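Local coordinates for putative uncharacterized protein (Enterobacter cloacae, PDB 4HFK) that is the type VI immunity protein Tai4, which binds the amidase effector Tae4 and inhibits it, at the interface of chains A and B. Numbering follows the deposited sequence. Chains: chain A/B, Putative uncharacterized protein.

The interface of chains A and B. Residues chain A 1-2; chain B 65, 89-91.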
loop_
_atom_site.group_PDB
_atom_site.type_symbol
_atom_site.label_atom_id
_atom_site.label_comp_id
_atom_site.label_asym_id
_atom_site.label_seq_id
_atom_site.Cartn_x
_atom_site.Cartn_y
_atom_site.Cartn_z
ATOM N N GLN A 1 6.721 13.467 13.444
ATOM C CA GLN A 1 7.250 12.467 14.366
ATOM C C GLN A 1 7.941 11.316 13.613
ATOM O O GLN A 1 7.948 11.275 12.380
ATOM C CB GLN A 1 6.138 11.939 15.282
ATOM C CG GLN A 1 6.621 11.522 16.663
ATOM C CD GLN A 1 5.727 10.477 17.305
ATOM O OE1 GLN A 1 4.496 10.580 17.265
ATOM N NE2 GLN A 1 6.345 9.459 17.902
ATOM N N THR A 2 8.526 10.383 14.357
ATOM C CA THR A 2 9.385 9.361 13.761
ATOM C C THR A 2 8.623 8.168 13.159
ATOM O O THR A 2 7.621 7.697 13.705
ATOM C CB THR A 2 10.439 8.856 14.772
ATOM O OG1 THR A 2 9.780 8.376 15.949
ATOM C CG2 THR A 2 11.394 9.976 15.154
ATOM N N LEU B 65 3.674 13.912 8.255
ATOM C CA LEU B 65 4.689 12.857 8.149
ATOM C C LEU B 65 5.237 12.669 6.736
ATOM O O LEU B 65 6.366 12.228 6.568
ATOM C CB LEU B 65 4.174 11.527 8.702
ATOM C CG LEU B 65 3.916 11.480 10.215
ATOM C CD1 LEU B 65 3.421 10.104 10.654
ATOM C CD2 LEU B 65 5.152 11.848 10.975
ATOM N N SER B 89 2.668 4.107 11.963
ATOM C CA SER B 89 3.418 4.963 12.868
ATOM C C SER B 89 2.729 5.165 14.215
ATOM O O SER B 89 1.505 5.022 14.333
ATOM C CB SER B 89 3.653 6.337 12.226
ATOM O OG SER B 89 2.420 7.006 11.995
ATOM N N ASP B 90 3.521 5.511 15.224
ATOM C CA ASP B 90 2.980 5.875 16.527
ATOM C C ASP B 90 2.063 7.101 16.438
ATOM O O ASP B 90 1.080 7.194 17.175
ATOM C CB ASP B 90 4.116 6.154 17.511
ATOM C CG ASP B 90 4.852 4.886 17.929
ATOM O OD1 ASP B 90 4.419 3.776 17.544
ATOM O OD2 ASP B 90 5.851 5.002 18.666
ATOM N N ALA B 91 2.385 8.040 15.547
ATOM C CA ALA B 91 1.579 9.259 15.420
ATOM C C ALA B 91 0.170 8.957 14.917
ATOM O O ALA B 91 -0.782 9.679 15.223
ATOM C CB ALA B 91 2.271 10.284 14.513
HETATM O O HOH W 1 6.280 5.248 14.614
HETATM O O HOH W 2 5.200 8.520 14.736
#
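The extended N-terminal tail of chain A, A:Gln1 and A:Thr2, lies against chain B where the last turn of helix 52-66 comes near the loop that follows helix 79-87. B:Leu65, next to last in its helix, points one methyl at the start of the tail: CD2 sits 4.0 Å from CA of A:Gln1, flanked by that residue's amino nitrogen and carbonyl oxygen. With CG anti to the carbonyl carbon (chi1 -67°) and CD1 carrying the chain straight on, CD2 is the branch turned towards the tail. The side chain of A:Gln1 runs on from there, extended beyond CG, and lays its terminal amide beside B:Asp90 and B:Ala91. The amide oxygen OE1 comes to 3.6 Å from the methyl CB of B:Ala91, and NE2 lies 4.0 Å from CB of B:Asp90, so within this stretch the amide's near neighbours across the contact are carbons. The amide plane is turned 49° from the carboxylate of B:Asp90. Among these residues the polar contact seen goes by way of water. The carbonyl O of A:Thr2 takes up two waters, water 1 at 2.9 Å and water 2 at 2.8 Å. Water 1 accepts a nearly straight bond from the backbone N of B:Asp90, 169° at the hydrogen, whereas water 2 is reached by the N of B:Ala91 at 3.0 Å along a more bent path. One tail carbonyl is thereby tied to two successive loop amides. Both tail residues are poorly ordered, which suggests a modest hold. The structure alone does not show that the two-fold Tai4–Tai4 pairing of the deposited assembly occurs in the cell; within it, this small patch probably helps dock the N-terminal tail on the neighbouring subunit.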